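PDB 3REN: glycosyl hydrolase, family 8 from Clostridium perfringens, which is an alpha-amylase with an (alpha/alpha)6-barrel fold and probably hydrolyses alpha-glucosidic linkages in starch-like glucans. Local coordinates for residues L80-F85 with F133-Y138; H149-E154 with E190-K195; P210-V215 with E246-S251. One frame throughout, in Å; residues are numbered along the deposited sequence. Where two conformers were deposited one is given.

Contact 1 of 3, residues L80-F85 with F133-Y138; sequences LFDEHF and FYYKFY. With EDO (1,2-ethanediol), chain I; EDO (1,2-ethanediol), chain H.
F85 of helix 78-89 reaches into three tyrosines near the start of helix 133-150. The axes of segments 80-85 and 133-138 stay 13.4 Å apart at their closest, at 32° to each other, so aromatic rings fill the space between them. With its CG anti to the backbone N (chi1 -177°), F85 points its CB toward the other helix, and contact begins at the ring. Along one side, F85 CD2 lies 3.8 Å from Y135 CE1. Further out, F85 CE2 meets the edge of the Y134 ring at Y134 CE2, 3.8 Å away. On the other flank F85 CE1 approaches Y138 CD2. The tip, F85 CZ, presses on one face of Y138, 3.6 Å from Y138 CG and offset toward the rim. That pair is edge-to-face, with planes at 89°.

One turn earlier, F81 turns its edge to the face of Y135 in a second T-shaped pair, F81 CE2 standing 3.6 Å from Y135 CE1. F81, F85, Y135 and Y138 thus form an aromatic cluster. At its polar margin K78 forms a salt bridge with D82 and a hydrogen bond with Y135 OH; the modelled gap between D82 and Y135 is too short to trust.

On the flank turned away from the tyrosines, H84 NE2 is hydrogen-bonded to O1 of one ethanediol, and E83 OE2 accepts from O1 of another; both probably come from the crystallisation liquor. Helix 113-130 closes over the cluster, its A126 touching F81 and Y135 and its L123 touching F85 and Y135, while M69 and S72 of helix 62-74 pack against F81.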
loop_
_atom_site.group_PDB
_atom_site.type_symbol
_atom_site.label_atom_id
_atom_site.label_comp_id
_atom_site.label_asym_id
_atom_site.label_seq_id
_atom_site.Cartn_x
_atom_site.Cartn_y
_atom_site.Cartn_z
ATOM N N LEU A 80 -4.419 17.530 -8.432
ATOM C CA LEU A 80 -4.761 16.726 -7.307
ATOM C C LEU A 80 -3.483 16.232 -6.644
ATOM O O LEU A 80 -3.404 16.190 -5.405
ATOM C CB LEU A 80 -5.660 15.568 -7.766
ATOM C CG LEU A 80 -6.048 14.443 -6.822
ATOM C CD1 LEU A 80 -6.864 15.007 -5.667
ATOM C CD2 LEU A 80 -6.822 13.368 -7.602
ATOM N N PHE A 81 -2.487 15.866 -7.461
ATOM C CA PHE A 81 -1.217 15.421 -6.925
ATOM C C PHE A 81 -0.635 16.474 -5.998
ATOM O O PHE A 81 -0.310 16.177 -4.815
ATOM C CB PHE A 81 -0.218 15.044 -8.032
ATOM C CG PHE A 81 1.090 14.477 -7.504
ATOM C CD1 PHE A 81 1.326 13.091 -7.511
ATOM C CD2 PHE A 81 2.102 15.326 -7.017
ATOM C CE1 PHE A 81 2.531 12.545 -7.018
ATOM C CE2 PHE A 81 3.320 14.785 -6.508
ATOM C CZ PHE A 81 3.531 13.399 -6.513
ATOM N N ASP A 82 -0.555 17.709 -6.504
ATOM C CA ASP A 82 0.016 18.825 -5.747
ATOM C C ASP A 82 -0.745 19.139 -4.493
ATOM O O ASP A 82 -0.150 19.566 -3.479
ATOM C CB ASP A 82 0.163 20.079 -6.631
ATOM C CG ASP A 82 1.358 19.957 -7.619
ATOM O OD1 ASP A 82 2.323 19.204 -7.363
ATOM O OD2 ASP A 82 1.334 20.588 -8.682
ATOM N N GLU A 83 -2.048 18.900 -4.516
ATOM C CA GLU A 83 -2.816 19.246 -3.352
ATOM C C GLU A 83 -2.482 18.302 -2.184
ATOM O O GLU A 83 -2.414 18.732 -1.025
ATOM C CB GLU A 83 -4.308 19.244 -3.706
ATOM C CG GLU A 83 -5.218 19.476 -2.532
ATOM C CD GLU A 83 -6.674 19.621 -2.969
ATOM O OE1 GLU A 83 -6.893 20.016 -4.143
ATOM O OE2 GLU A 83 -7.593 19.331 -2.154
ATOM N N HIS A 84 -2.236 17.021 -2.490
ATOM C CA HIS A 84 -1.875 16.058 -1.452
ATOM C C HIS A 84 -0.387 16.133 -1.085
ATOM O O HIS A 84 -0.042 15.999 0.101
ATOM C CB HIS A 84 -2.335 14.651 -1.842
ATOM C CG HIS A 84 -3.822 14.544 -1.826
ATOM N ND1 HIS A 84 -4.525 14.241 -0.683
ATOM C CD2 HIS A 84 -4.749 14.857 -2.770
ATOM C CE1 HIS A 84 -5.818 14.320 -0.934
ATOM N NE2 HIS A 84 -5.978 14.702 -2.191
ATOM N N PHE A 85 0.476 16.360 -2.082
ATOM C CA PHE A 85 1.899 16.647 -1.806
ATOM C C PHE A 85 2.043 17.843 -0.829
ATOM O O PHE A 85 2.796 17.770 0.122
ATOM C CB PHE A 85 2.659 16.868 -3.105
ATOM C CG PHE A 85 4.133 17.093 -2.931
ATOM C CD1 PHE A 85 4.867 16.425 -1.946
ATOM C CD2 PHE A 85 4.809 17.959 -3.779
ATOM C CE1 PHE A 85 6.223 16.631 -1.788
ATOM C CE2 PHE A 85 6.189 18.148 -3.627
ATOM C CZ PHE A 85 6.883 17.478 -2.612
ATOM N N PHE A 133 11.691 18.673 -11.829
ATOM C CA PHE A 133 12.799 18.307 -10.967
ATOM C C PHE A 133 12.454 18.453 -9.474
ATOM O O PHE A 133 13.068 17.777 -8.650
ATOM C CB PHE A 133 13.999 19.208 -11.239
ATOM C CG PHE A 133 13.828 20.583 -10.672
ATOM C CD1 PHE A 133 14.270 20.878 -9.378
ATOM C CD2 PHE A 133 13.166 21.573 -11.400
ATOM C CE1 PHE A 133 14.059 22.147 -8.827
ATOM C CE2 PHE A 133 12.947 22.860 -10.861
ATOM C CZ PHE A 133 13.401 23.142 -9.575
ATOM N N TYR A 134 11.540 19.378 -9.129
ATOM C CA TYR A 134 11.222 19.682 -7.734
ATOM C C TYR A 134 10.789 18.410 -6.962
ATOM O O TYR A 134 11.310 18.142 -5.872
ATOM C CB TYR A 134 10.144 20.777 -7.599
ATOM C CG TYR A 134 9.964 21.170 -6.165
ATOM C CD1 TYR A 134 10.732 22.195 -5.598
ATOM C CD2 TYR A 134 9.082 20.463 -5.337
ATOM C CE1 TYR A 134 10.592 22.523 -4.256
ATOM C CE2 TYR A 134 8.956 20.765 -3.996
ATOM C CZ TYR A 134 9.694 21.789 -3.459
ATOM O OH TYR A 134 9.541 22.091 -2.127
ATOM N N TYR A 135 9.849 17.654 -7.551
ATOM C CA TYR A 135 9.445 16.354 -7.029
ATOM C C TYR A 135 10.636 15.420 -6.757
ATOM O O TYR A 135 10.703 14.779 -5.698
ATOM C CB TYR A 135 8.501 15.670 -8.020
ATOM C CG TYR A 135 7.216 16.427 -8.321
ATOM C CD1 TYR A 135 6.450 16.960 -7.296
ATOM C CD2 TYR A 135 6.752 16.576 -9.643
ATOM C CE1 TYR A 135 5.278 17.638 -7.559
ATOM C CE2 TYR A 135 5.546 17.259 -9.923
ATOM C CZ TYR A 135 4.824 17.787 -8.879
ATOM O OH TYR A 135 3.631 18.474 -9.101
ATOM N N LYS A 136 11.565 15.351 -7.714
ATOM C CA LYS A 136 12.724 14.462 -7.638
ATOM C C LYS A 136 13.670 14.899 -6.499
ATOM O O LYS A 136 14.132 14.064 -5.725
ATOM C CB LYS A 136 13.471 14.447 -8.991
ATOM C CG LYS A 136 14.668 13.527 -9.100
ATOM C CD LYS A 136 15.364 13.713 -10.453
ATOM C CE LYS A 136 16.742 13.087 -10.454
ATOM N NZ LYS A 136 17.440 13.270 -11.770
ATOM N N PHE A 137 13.939 16.197 -6.401
ATOM C CA PHE A 137 14.825 16.719 -5.369
ATOM C C PHE A 137 14.238 16.496 -3.995
ATOM O O PHE A 137 14.954 16.165 -3.053
ATOM C CB PHE A 137 15.073 18.238 -5.554
ATOM C CG PHE A 137 16.095 18.561 -6.601
ATOM C CD1 PHE A 137 16.398 17.648 -7.598
ATOM C CD2 PHE A 137 16.759 19.792 -6.595
ATOM C CE1 PHE A 137 17.367 17.944 -8.570
ATOM C CE2 PHE A 137 17.700 20.099 -7.586
ATOM C CZ PHE A 137 18.003 19.161 -8.559
ATOM N N TYR A 138 12.933 16.691 -3.886
ATOM C CA TYR A 138 12.262 16.481 -2.620
ATOM C C TYR A 138 12.327 14.979 -2.255
ATOM O O TYR A 138 12.644 14.646 -1.116
ATOM C CB TYR A 138 10.835 17.015 -2.680
ATOM C CG TYR A 138 10.276 17.327 -1.301
ATOM C CD1 TYR A 138 10.262 18.647 -0.816
ATOM C CD2 TYR A 138 9.731 16.311 -0.487
ATOM C CE1 TYR A 138 9.740 18.952 0.424
ATOM C CE2 TYR A 138 9.202 16.620 0.780
ATOM C CZ TYR A 138 9.223 17.930 1.218
ATOM O OH TYR A 138 8.741 18.249 2.470
HETATM C C1 EDO I . -9.651 14.622 -2.744
HETATM O O1 EDO I . -8.350 15.192 -2.918
HETATM C C2 EDO I . -9.516 13.256 -2.080
HETATM O O2 EDO I . -9.162 13.454 -0.717
HETATM C C1 EDO H . -7.029 17.460 0.537
HETATM O O1 EDO H . -7.474 18.814 0.310
HETATM C C2 EDO H . -8.207 16.589 0.972
HETATM O O2 EDO H . -9.288 16.783 0.031
#

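Contact 2 of 3, residues H149-E154 with E190-K195; sequences HAEENE and EGIYEK
E154 lays its side chain across the helix turn between K195 and G191. Its CG is anti to the carbonyl carbon (chi1 -69°) and the chain is extended beyond it, which carries the carboxylate over G191, where E154 OE1 comes within 3.2 Å of G191 CA. Such closeness is possible because G191 is a glycine, with no CB to stand in the way. A water ties the two together, donating to G191 O at 2.7 Å and, weakly, to E154 OE2.

E151 behaves quite differently. It folds back through a bend at chi2 (-92°), so that its OE2 accepts a hydrogen bond from the backbone N of E154 at 2.7 Å, on the anti side of the carboxylate and somewhat out of its plane. This bond braces the turn at N153 and E154, both in left-handed backbone conformations. The aliphatic part of E151 remains for packing: its CG rests 3.8 Å from I192 CD1, the same methyl that lies 3.6 Å from E154 O.

K195 packs its stem against that same carbonyl, K195 CG being 3.5 Å from E154 O, and then kinks at chi2 (66°). The ammonium end is thereby led off to Q221, with which NZ is hydrogen-bonded.

The turn joins strands 151-152 and 155-160, an antiparallel hairpin. It sits at the surface against helix 188-201, whose I192 also packs on M179 of helix 176-185, while L156 touches E151 and T155 touches K195.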
loop_
_atom_site.group_PDB
_atom_site.type_symbol
_atom_site.label_atom_id
_atom_site.label_comp_id
_atom_site.label_asym_id
_atom_site.label_seq_id
_atom_site.Cartn_x
_atom_site.Cartn_y
_atom_site.Cartn_z
ATOM N N HIS A 149 18.955 7.558 8.722
ATOM C CA HIS A 149 18.241 7.310 9.962
ATOM C C HIS A 149 17.651 5.920 10.113
ATOM O O HIS A 149 17.300 5.519 11.234
ATOM C CB HIS A 149 17.127 8.330 10.162
ATOM C CG HIS A 149 17.615 9.734 10.302
ATOM N ND1 HIS A 149 18.477 10.126 11.303
ATOM C CD2 HIS A 149 17.386 10.836 9.551
ATOM C CE1 HIS A 149 18.740 11.417 11.175
ATOM N NE2 HIS A 149 18.089 11.869 10.119
ATOM N N ALA A 150 17.524 5.188 9.016
ATOM C CA ALA A 150 16.837 3.902 9.080
ATOM C C ALA A 150 17.681 2.733 8.601
ATOM O O ALA A 150 17.188 1.605 8.601
ATOM C CB ALA A 150 15.564 3.942 8.280
ATOM N N GLU A 151 18.919 2.997 8.172
ATOM C CA GLU A 151 19.718 1.968 7.506
ATOM C C GLU A 151 20.734 1.321 8.457
ATOM O O GLU A 151 21.370 1.994 9.255
ATOM C CB GLU A 151 20.394 2.517 6.247
ATOM C CG GLU A 151 21.223 1.476 5.427
ATOM C CD GLU A 151 22.697 1.428 5.826
ATOM O OE1 GLU A 151 23.142 2.308 6.597
ATOM O OE2 GLU A 151 23.423 0.496 5.409
ATOM N N GLU A 152 20.842 0.017 8.390
ATOM C CA GLU A 152 21.783 -0.738 9.162
ATOM C C GLU A 152 22.244 -1.907 8.272
ATOM O O GLU A 152 21.457 -2.737 7.960
ATOM C CB GLU A 152 21.077 -1.153 10.462
ATOM O OE1 GLU A 152 22.534 0.008 12.760
ATOM O OE2 GLU A 152 23.706 -1.781 12.977
ATOM N N ASN A 153 23.510 -1.928 7.881
ATOM C CA ASN A 153 24.097 -2.975 7.017
ATOM C C ASN A 153 23.250 -3.265 5.785
ATOM O O ASN A 153 22.849 -4.417 5.491
ATOM C CB ASN A 153 24.413 -4.244 7.806
ATOM C CG ASN A 153 25.402 -3.987 8.936
ATOM O OD1 ASN A 153 25.088 -4.238 10.107
ATOM N ND2 ASN A 153 26.607 -3.468 8.596
ATOM N N GLU A 154 22.983 -2.178 5.061
ATOM C CA GLU A 154 22.150 -2.197 3.871
ATOM C C GLU A 154 20.695 -2.655 4.058
ATOM O O GLU A 154 20.000 -2.839 3.072
ATOM C CB GLU A 154 22.846 -2.965 2.751
ATOM C CG GLU A 154 24.059 -2.226 2.214
ATOM C CD GLU A 154 24.879 -3.081 1.274
ATOM O OE1 GLU A 154 25.190 -2.611 0.153
ATOM O OE2 GLU A 154 25.202 -4.233 1.664
ATOM N N GLU A 190 21.828 0.662 -5.022
ATOM C CA GLU A 190 21.982 -0.707 -5.575
ATOM C C GLU A 190 22.234 -1.727 -4.496
ATOM O O GLU A 190 21.664 -2.836 -4.519
ATOM C CB GLU A 190 23.115 -0.779 -6.606
ATOM C CG GLU A 190 22.796 0.008 -7.871
ATOM C CD GLU A 190 23.896 -0.060 -8.926
ATOM O OE1 GLU A 190 24.991 -0.649 -8.662
ATOM O OE2 GLU A 190 23.634 0.478 -10.035
ATOM N N GLY A 191 23.101 -1.360 -3.551
ATOM C CA GLY A 191 23.380 -2.215 -2.416
ATOM C C GLY A 191 22.136 -2.433 -1.564
ATOM O O GLY A 191 21.917 -3.532 -1.045
ATOM N N ILE A 192 21.328 -1.386 -1.405
ATOM C CA ILE A 192 20.097 -1.497 -0.611
ATOM C C ILE A 192 19.110 -2.418 -1.320
ATOM O O ILE A 192 18.532 -3.299 -0.675
ATOM C CB ILE A 192 19.409 -0.112 -0.349
ATOM C CG1 ILE A 192 20.373 0.856 0.359
ATOM C CG2 ILE A 192 18.211 -0.296 0.509
ATOM C CD1 ILE A 192 20.579 0.532 1.816
ATOM N N TYR A 193 18.914 -2.194 -2.635
ATOM C CA TYR A 193 18.093 -3.066 -3.472
ATOM C C TYR A 193 18.525 -4.529 -3.379
ATOM O O TYR A 193 17.668 -5.416 -3.222
ATOM C CB TYR A 193 18.098 -2.632 -4.961
ATOM C CG TYR A 193 17.181 -3.487 -5.842
ATOM C CD1 TYR A 193 17.582 -4.744 -6.307
ATOM C CD2 TYR A 193 15.906 -3.032 -6.202
ATOM C CE1 TYR A 193 16.760 -5.502 -7.093
ATOM C CE2 TYR A 193 15.075 -3.788 -6.993
ATOM C CZ TYR A 193 15.504 -5.016 -7.438
ATOM O OH TYR A 193 14.681 -5.759 -8.245
ATOM N N GLU A 194 19.830 -4.780 -3.498
ATOM C CA GLU A 194 20.387 -6.152 -3.466
ATOM C C GLU A 194 20.152 -6.839 -2.109
ATOM O O GLU A 194 19.767 -8.009 -2.065
ATOM C CB GLU A 194 21.885 -6.193 -3.801
ATOM C CG GLU A 194 22.270 -5.711 -5.209
ATOM C CD GLU A 194 21.771 -6.624 -6.353
ATOM O OE1 GLU A 194 21.972 -7.865 -6.287
ATOM O OE2 GLU A 194 21.195 -6.098 -7.341
ATOM N N LYS A 195 20.377 -6.113 -1.012
ATOM C CA LYS A 195 20.100 -6.665 0.316
ATOM C C LYS A 195 18.604 -6.938 0.559
ATOM O O LYS A 195 18.230 -8.035 1.003
ATOM C CB LYS A 195 20.697 -5.797 1.417
ATOM C CG LYS A 195 20.386 -6.270 2.864
ATOM C CD LYS A 195 21.030 -7.638 3.200
ATOM C CE LYS A 195 20.908 -7.954 4.691
ATOM N NZ LYS A 195 21.154 -9.397 5.009
HETATM O O HOH W 1 23.742 -5.404 -0.580
#

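Contact 3 of 3, residues P210-V215 with E246-S251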
loop_
_atom_site.group_PDB
_atom_site.type_symbol
_atom_site.label_atom_id
_atom_site.label_comp_id
_atom_site.label_asym_id
_atom_site.label_seq_id
_atom_site.Cartn_x
_atom_site.Cartn_y
_atom_site.Cartn_z
ATOM N N PRO A 210 4.158 -20.966 -1.594
ATOM C CA PRO A 210 5.347 -20.171 -1.890
ATOM C C PRO A 210 5.097 -18.684 -1.666
ATOM O O PRO A 210 5.363 -17.857 -2.543
ATOM C CB PRO A 210 5.611 -20.478 -3.363
ATOM C CG PRO A 210 4.294 -20.835 -3.928
ATOM C CD PRO A 210 3.414 -21.352 -2.807
ATOM N N LEU A 211 4.556 -18.364 -0.509
ATOM C CA LEU A 211 4.326 -16.985 -0.109
ATOM C C LEU A 211 5.520 -16.529 0.747
ATOM O O LEU A 211 6.579 -17.164 0.717
ATOM C CB LEU A 211 2.985 -16.882 0.625
ATOM C CG LEU A 211 1.793 -17.315 -0.236
ATOM C CD1 LEU A 211 0.512 -17.258 0.599
ATOM C CD2 LEU A 211 1.629 -16.531 -1.553
ATOM N N TYR A 212 5.362 -15.459 1.525
ATOM C CA TYR A 212 6.494 -14.874 2.189
ATOM C C TYR A 212 6.325 -14.743 3.674
ATOM O O TYR A 212 5.210 -14.530 4.167
ATOM C CB TYR A 212 6.821 -13.500 1.601
ATOM C CG TYR A 212 7.400 -13.624 0.246
ATOM C CD1 TYR A 212 8.724 -13.994 0.081
ATOM C CD2 TYR A 212 6.598 -13.463 -0.892
ATOM C CE1 TYR A 212 9.273 -14.145 -1.186
ATOM C CE2 TYR A 212 7.152 -13.566 -2.163
ATOM C CZ TYR A 212 8.501 -13.897 -2.292
ATOM O OH TYR A 212 9.085 -14.032 -3.538
ATOM N N ARG A 213 7.461 -14.830 4.367
ATOM C CA ARG A 213 7.524 -14.486 5.789
ATOM C C ARG A 213 7.091 -13.050 5.986
ATOM O O ARG A 213 7.270 -12.207 5.095
ATOM C CB ARG A 213 8.957 -14.636 6.349
ATOM C CG ARG A 213 9.418 -16.082 6.560
ATOM C CD ARG A 213 8.784 -16.689 7.798
ATOM N NE ARG A 213 8.743 -18.150 7.726
ATOM C CZ ARG A 213 7.928 -18.913 8.466
ATOM N NH1 ARG A 213 7.089 -18.368 9.343
ATOM N NH2 ARG A 213 7.943 -20.223 8.302
ATOM N N LYS A 214 6.544 -12.784 7.136
ATOM C CA LYS A 214 6.202 -11.460 7.574
ATOM C C LYS A 214 7.344 -10.501 7.981
ATOM O O LYS A 214 7.382 -9.412 7.503
ATOM C CB LYS A 214 5.154 -11.508 8.683
ATOM C CG LYS A 214 4.503 -10.215 8.891
ATOM C CD LYS A 214 3.897 -9.963 10.212
ATOM C CE LYS A 214 3.082 -11.099 10.662
ATOM N N VAL A 215 8.265 -10.959 8.818
ATOM C CA VAL A 215 9.331 -10.071 9.398
ATOM C C VAL A 215 10.715 -10.691 9.286
ATOM O O VAL A 215 10.865 -11.917 9.412
ATOM C CB VAL A 215 9.128 -9.766 10.933
ATOM C CG1 VAL A 215 10.029 -8.599 11.402
ATOM C CG2 VAL A 215 7.682 -9.433 11.276
ATOM N N GLU A 246 11.357 -8.664 -10.979
ATOM C CA GLU A 246 11.759 -9.973 -10.412
ATOM C C GLU A 246 10.716 -11.059 -10.700
ATOM O O GLU A 246 9.596 -10.756 -11.151
ATOM C CB GLU A 246 11.987 -9.859 -8.905
ATOM C CG GLU A 246 12.948 -8.770 -8.469
ATOM C CD GLU A 246 14.414 -9.072 -8.814
ATOM O OE1 GLU A 246 14.779 -10.268 -8.993
ATOM O OE2 GLU A 246 15.205 -8.094 -8.910
ATOM N N ASN A 247 11.056 -12.306 -10.381
ATOM C CA ASN A 247 10.236 -13.469 -10.737
ATOM C C ASN A 247 9.320 -13.924 -9.608
ATOM O O ASN A 247 9.801 -14.236 -8.540
ATOM C CB ASN A 247 11.162 -14.636 -11.132
ATOM C CG ASN A 247 10.387 -15.882 -11.611
ATOM O OD1 ASN A 247 9.534 -16.424 -10.896
ATOM N ND2 ASN A 247 10.684 -16.324 -12.830
ATOM N N GLU A 248 8.020 -13.961 -9.863
ATOM C CA GLU A 248 7.008 -14.486 -8.928
ATOM C C GLU A 248 6.071 -15.512 -9.603
ATOM O O GLU A 248 4.909 -15.598 -9.248
ATOM C CB GLU A 248 6.156 -13.349 -8.336
ATOM C CG GLU A 248 6.916 -12.450 -7.325
ATOM C CD GLU A 248 7.521 -13.230 -6.135
ATOM O OE1 GLU A 248 6.949 -14.253 -5.760
ATOM O OE2 GLU A 248 8.569 -12.837 -5.576
ATOM N N GLU A 249 6.598 -16.322 -10.502
ATOM C CA GLU A 249 5.791 -17.292 -11.200
ATOM C C GLU A 249 5.084 -18.318 -10.281
ATOM O O GLU A 249 3.924 -18.507 -10.401
ATOM C CB GLU A 249 6.633 -18.015 -12.270
ATOM C CG GLU A 249 7.191 -17.119 -13.357
ATOM C CD GLU A 249 7.863 -17.858 -14.515
ATOM O OE1 GLU A 249 8.884 -18.516 -14.351
ATOM N N SER A 250 5.782 -18.842 -9.296
ATOM C CA SER A 250 5.189 -19.868 -8.428
ATOM C C SER A 250 4.202 -19.317 -7.408
ATOM O O SER A 250 3.253 -19.993 -7.026
ATOM C CB SER A 250 6.259 -20.739 -7.739
ATOM O OG SER A 250 6.950 -20.023 -6.729
ATOM N N SER A 251 4.418 -18.085 -6.968
ATOM C CA SER A 251 3.509 -17.495 -6.001
ATOM C C SER A 251 2.198 -17.116 -6.667
ATOM O O SER A 251 1.112 -17.345 -6.125
ATOM C CB SER A 251 4.143 -16.267 -5.371
ATOM O OG SER A 251 3.223 -15.716 -4.462
#
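Matching first torsions set up the meeting of Y212 and E248: in each, CG is anti to the carbonyl carbon (chi1 -71° for both). E248 then bends at chi2 (-57°), bringing its carboxylate round to face the tyrosine, which arrives from the opposite direction. Y212 OH donates to E248 OE2 in a very short bond, 2.4 Å as modelled. OE2 lies at the ring's edge, near its plane, while the carboxylate itself is turned 67° from the ring. The other oxygen, E248 OE1, stands farther off, 3.1 Å from Y212 OH. R241 makes a salt bridge to E248 OE2 through its NE, so two partners converge on that oxygen, though the tyrosine bond is implausibly short as modelled; the positive neighbour would be expected to favour the charged carboxylate. K204 adds weaker, longer interactions with both side chains.

Beside this polar pair the backbones come close. The ring of P210 presses its CG onto the carbonyl of S250, 3.4 Å from S250 O, and P210 O lies 3.5 Å from S251 CB. Both serines were modelled in two conformers, so what their hydroxyls touch is less certain; in the conformer given, L211 CD2 sits near S251 OG.

E248 occupies the N-cap position of the helix beginning at E249. Just ahead of it, N247 forms an Asx turn: its OD1 accepts from E249 N at 3.0 Å in a nearly straight bond, the donor lying above the carbonyl plane. N247 ND2 in turn donates to E249 OE1 at 3.2 Å.

The contact joins the loop after helix 188-201 to the first turn of helix 249-262, whose W254 touches P210 and L211. Helix 231-243 packs alongside, V237 meeting Y212 and I238 meeting S251, and I200 of helix 188-201 also packs on Y212.

In the fold
Contacts 1 and 3 are buried, on opposite sides of the chain's centre with their own centres about 32 Å apart, whereas contact 2 lies at the surface. Their chemistry differs accordingly: contact 1 is an aromatic cluster spanning two helices, contact 3 rests on a buried tyrosine-carboxylate bond at a helix start, and contact 2 relies on aliphatic stems and a bridging water. Contacts 1 and 2 share helix 133-150, using its beginning and its end. Contacts 2 and 3 touch directly, Y193 OH lying 2.5 Å from E246 OE2 in a probable hydrogen bond, and helix 188-201 carries one side of contact 2 and packs its I200 on Y212 of contact 3. The three follow one another in series along the chain.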